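Long-range contact in putative poly(3-hydroxybutyrate) depolymerase LpqC (PDB 3D0K), which probably hydrolyses ester bonds, perhaps of poly(3-hydroxybutyrate), as a serine hydrolase of the alpha/beta type: residues Val265-Val279 with Gly287-Ala299. Residues are numbered along the deposited sequence; the frame is centred on the assembly and turned at random. Where two conformers were deposited one is given.
With SO4 (sulfate ion), chain J; SO4 (sulfate ion), chain G.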
# COMPACT_ATOMS: atom_id res chain seq x y z
N VAL A 265 -10.89 -13.06 2.33
CA VAL A 265 -11.34 -12.80 3.68
C VAL A 265 -10.43 -13.53 4.64
O VAL A 265 -10.10 -14.69 4.44
CB VAL A 265 -12.78 -13.31 3.85
CG1 VAL A 265 -13.28 -13.06 5.28
CG2 VAL A 265 -13.68 -12.60 2.80
N VAL A 266 -10.02 -12.85 5.70
CA VAL A 266 -9.26 -13.49 6.78
C VAL A 266 -10.18 -13.83 7.99
O VAL A 266 -10.64 -12.94 8.70
CB VAL A 266 -8.06 -12.62 7.22
CG1 VAL A 266 -7.16 -13.39 8.18
CG2 VAL A 266 -7.24 -12.18 6.02
N PRO A 267 -10.44 -15.14 8.23
CA PRO A 267 -11.36 -15.46 9.31
C PRO A 267 -10.74 -15.19 10.69
O PRO A 267 -9.58 -15.59 10.98
CB PRO A 267 -11.67 -16.96 9.10
CG PRO A 267 -10.78 -17.46 7.99
CD PRO A 267 -9.88 -16.32 7.56
N GLY A 268 -11.51 -14.49 11.52
CA GLY A 268 -11.15 -14.26 12.93
C GLY A 268 -10.14 -13.16 13.22
O GLY A 268 -9.70 -13.03 14.35
N ILE A 269 -9.77 -12.36 12.23
CA ILE A 269 -8.83 -11.28 12.42
C ILE A 269 -9.60 -9.99 12.20
O ILE A 269 -10.43 -9.93 11.31
CB ILE A 269 -7.64 -11.38 11.43
CG1 ILE A 269 -6.84 -12.69 11.63
CG2 ILE A 269 -6.66 -10.21 11.59
CD1 ILE A 269 -6.40 -12.93 13.13
N GLY A 270 -9.31 -8.97 13.00
CA GLY A 270 -10.01 -7.69 12.86
C GLY A 270 -9.07 -6.62 12.33
O GLY A 270 -8.32 -6.86 11.39
N HIS A 271 -9.11 -5.44 12.95
CA HIS A 271 -8.32 -4.32 12.51
C HIS A 271 -6.96 -4.31 13.22
O HIS A 271 -6.73 -3.55 14.16
CB HIS A 271 -9.10 -3.01 12.76
CG HIS A 271 -8.58 -1.86 11.98
ND1 HIS A 271 -8.67 -1.79 10.60
CD2 HIS A 271 -7.91 -0.74 12.36
CE1 HIS A 271 -8.10 -0.68 10.18
NE2 HIS A 271 -7.62 -0.03 11.22
N ASP A 272 -6.05 -5.17 12.74
CA ASP A 272 -4.83 -5.51 13.45
C ASP A 272 -3.73 -5.61 12.35
O ASP A 272 -3.58 -6.63 11.69
CB ASP A 272 -5.06 -6.84 14.18
CG ASP A 272 -3.86 -7.29 15.05
OD1 ASP A 272 -4.13 -8.20 15.90
OD2 ASP A 272 -2.70 -6.81 14.93
N GLY A 273 -3.04 -4.51 12.15
CA GLY A 273 -2.00 -4.41 11.10
C GLY A 273 -0.90 -5.45 11.25
O GLY A 273 -0.40 -5.96 10.24
N GLN A 274 -0.51 -5.76 12.48
CA GLN A 274 0.50 -6.82 12.69
C GLN A 274 -0.02 -8.20 12.24
O GLN A 274 0.69 -8.91 11.55
CB GLN A 274 0.88 -6.91 14.17
CG GLN A 274 1.97 -7.96 14.37
CD GLN A 274 2.67 -7.83 15.68
OE1 GLN A 274 3.80 -8.34 15.83
NE2 GLN A 274 2.04 -7.18 16.65
N ALA A 275 -1.23 -8.58 12.67
CA ALA A 275 -1.80 -9.86 12.23
C ALA A 275 -1.95 -9.87 10.70
O ALA A 275 -1.69 -10.87 10.07
CB ALA A 275 -3.16 -10.11 12.87
N MSE A 276 -2.42 -8.76 10.12
CA MSE A 276 -2.71 -8.73 8.70
C MSE A 276 -1.38 -8.78 7.91
O MSE A 276 -1.32 -9.40 6.84
CB MSE A 276 -3.54 -7.50 8.30
CG MSE A 276 -4.94 -7.46 8.97
SE MSE A 276 -6.11 -8.93 8.24
CE MSE A 276 -6.53 -8.00 6.55
N SER A 277 -0.33 -8.17 8.46
CA SER A 277 1.03 -8.30 7.92
C SER A 277 1.49 -9.77 7.87
O SER A 277 2.04 -10.21 6.85
CB SER A 277 2.05 -7.46 8.72
OG SER A 277 1.79 -6.07 8.59
N GLN A 278 1.32 -10.51 8.95
CA GLN A 278 1.80 -11.89 9.01
C GLN A 278 0.96 -12.83 8.13
O GLN A 278 1.47 -13.80 7.56
CB GLN A 278 1.85 -12.35 10.47
CG GLN A 278 2.74 -11.45 11.34
CD GLN A 278 3.54 -12.21 12.36
OE1 GLN A 278 2.99 -12.82 13.29
NE2 GLN A 278 4.87 -12.18 12.21
N VAL A 279 -0.32 -12.53 8.01
CA VAL A 279 -1.19 -13.27 7.09
C VAL A 279 -0.78 -13.03 5.66
O VAL A 279 -0.76 -13.94 4.87
CB VAL A 279 -2.65 -12.89 7.34
CG1 VAL A 279 -3.57 -13.34 6.20
CG2 VAL A 279 -3.09 -13.43 8.74
N GLY A 287 2.55 -19.42 0.54
CA GLY A 287 1.51 -19.85 -0.38
C GLY A 287 0.27 -20.39 0.30
O GLY A 287 -0.40 -21.26 -0.23
N ARG A 288 -0.04 -19.89 1.48
CA ARG A 288 -1.10 -20.49 2.26
C ARG A 288 -1.70 -19.50 3.24
O ARG A 288 -1.04 -18.55 3.67
CB ARG A 288 -0.55 -21.70 3.00
CG ARG A 288 0.42 -21.36 4.11
CD ARG A 288 1.13 -22.61 4.56
NE ARG A 288 0.23 -23.44 5.33
CZ ARG A 288 0.04 -23.32 6.64
NH1 ARG A 288 -0.82 -24.12 7.26
NH2 ARG A 288 0.71 -22.41 7.33
N MSE A 289 -2.94 -19.74 3.59
CA MSE A 289 -3.53 -19.07 4.71
C MSE A 289 -3.09 -19.79 6.00
O MSE A 289 -3.07 -21.05 6.06
CB MSE A 289 -5.06 -19.05 4.52
CG MSE A 289 -5.86 -18.48 5.64
SE MSE A 289 -5.82 -16.49 5.60
CE MSE A 289 -5.99 -16.24 3.74
N PRO A 290 -2.68 -19.03 7.04
CA PRO A 290 -2.39 -19.72 8.31
C PRO A 290 -3.59 -20.54 8.79
O PRO A 290 -4.75 -20.20 8.47
CB PRO A 290 -2.11 -18.57 9.29
CG PRO A 290 -1.65 -17.47 8.43
CD PRO A 290 -2.45 -17.58 7.15
N ASP A 291 -3.35 -21.61 9.54
CA ASP A 291 -4.48 -22.41 10.00
C ASP A 291 -5.22 -21.74 11.19
O ASP A 291 -4.75 -20.73 11.74
CB ASP A 291 -4.06 -23.87 10.24
CG ASP A 291 -3.10 -24.04 11.41
OD1 ASP A 291 -2.34 -25.05 11.40
OD2 ASP A 291 -3.11 -23.20 12.35
N ALA A 292 -6.38 -22.29 11.58
CA ALA A 292 -7.22 -21.67 12.61
C ALA A 292 -6.47 -21.43 13.92
O ALA A 292 -6.66 -20.39 14.55
CB ALA A 292 -8.49 -22.49 12.85
N ALA A 293 -5.60 -22.37 14.29
CA ALA A 293 -4.79 -22.27 15.52
C ALA A 293 -3.84 -21.10 15.46
O ALA A 293 -3.67 -20.36 16.44
CB ALA A 293 -4.02 -23.58 15.76
N GLU A 294 -3.17 -20.94 14.32
CA GLU A 294 -2.32 -19.79 14.10
C GLU A 294 -3.14 -18.52 14.09
O GLU A 294 -2.82 -17.55 14.79
CB GLU A 294 -1.54 -19.93 12.80
CG GLU A 294 -0.06 -20.09 13.00
CD GLU A 294 0.61 -18.76 13.22
OE1 GLU A 294 1.06 -18.19 12.21
OE2 GLU A 294 0.66 -18.30 14.39
N LEU A 295 -4.19 -18.51 13.30
CA LEU A 295 -5.05 -17.31 13.26
C LEU A 295 -5.51 -16.93 14.67
O LEU A 295 -5.42 -15.77 15.05
CB LEU A 295 -6.24 -17.52 12.33
CG LEU A 295 -5.85 -17.64 10.86
CD1 LEU A 295 -7.08 -17.88 10.04
CD2 LEU A 295 -5.05 -16.43 10.34
N ALA A 296 -5.93 -17.91 15.46
CA ALA A 296 -6.30 -17.63 16.86
C ALA A 296 -5.14 -17.08 17.67
O ALA A 296 -5.33 -16.20 18.52
CB ALA A 296 -6.91 -18.88 17.52
N ARG A 297 -3.93 -17.56 17.39
CA ARG A 297 -2.73 -17.04 18.03
C ARG A 297 -2.59 -15.57 17.69
O ARG A 297 -2.38 -14.74 18.57
CB ARG A 297 -1.49 -17.80 17.56
CG ARG A 297 -0.27 -17.67 18.45
CD ARG A 297 0.56 -18.96 18.37
NE ARG A 297 -0.23 -20.17 18.68
CZ ARG A 297 -0.47 -21.18 17.83
NH1 ARG A 297 0.03 -21.18 16.59
NH2 ARG A 297 -1.21 -22.22 18.24
N LEU A 298 -2.72 -15.26 16.39
CA LEU A 298 -2.62 -13.88 15.90
C LEU A 298 -3.75 -12.97 16.40
O LEU A 298 -3.51 -11.80 16.62
CB LEU A 298 -2.54 -13.87 14.37
CG LEU A 298 -1.25 -14.45 13.81
CD1 LEU A 298 -1.33 -14.72 12.31
CD2 LEU A 298 -0.08 -13.53 14.11
N ALA A 299 -4.94 -13.52 16.60
CA ALA A 299 -6.08 -12.72 17.08
C ALA A 299 -5.92 -12.32 18.56
O ALA A 299 -4.99 -12.76 19.25
CB ALA A 299 -7.40 -13.46 16.87
S SO4 J . -7.17 -25.63 10.10
O1 SO4 J . -8.53 -26.14 9.96
O2 SO4 J . -6.99 -24.54 9.14
O3 SO4 J . -6.99 -25.14 11.46
O4 SO4 J . -6.20 -26.70 9.84
S SO4 G . -3.76 0.97 11.97
O1 SO4 G . -4.29 -0.37 11.85
O2 SO4 G . -4.81 1.92 11.63
O3 SO4 G . -3.30 1.21 13.33
O4 SO4 G . -2.61 1.10 11.07
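G273 O is gripped twice by S277, whose OG donates at 2.7 Å while its backbone N arrives from the opposite face of the carbonyl plane. Both bonds lie in the first turn of helix 273-286, which D272 caps: its OD2 accepts from A275 N at 3.2 Å in a nearly straight bond (172°), the N-H lying above the carboxylate plane. The same turn presents A275 CB to L298 CB, 4.1 Å away. No hydrogen bond joins 265-279 to 287-299; the interface is mostly apolar, and the axes of segments 273-279 and 292-298 run roughly antiparallel (151°), 10.4 Å apart at closest approach. V279 touches four residues, M289, P290, L295 and L298. With CG1 anti to the backbone N (chi1 165°), that methyl meets SE of M289, a selenomethionine, at 3.9 Å, whereas CG2 faces L295 CD2 at 3.9 Å and, in a different direction, L298 CD1; the V279 and L295 side chains cross at about a right angle. The other L295 branch, CD1, lies 3.5 Å from P267 O, in the type II turn V266-I269. I269 reaches in from the same turn, its CD1 ending 3.6 Å from L295 O and also touching L298 CB and A299 CB. Q278 OE1 rests against L298 CD2. Two residues past the turn, H271 ND1 is hydrogen-bonded to D216. The C-terminal helix 292-298 thus packs on the turn after edge strand 262-266 and on the helix that follows, a setting consistent with the histidine loop of an alpha/beta-hydrolase fold, where S148, H271 and D216 would form the Ser-His-Asp triad.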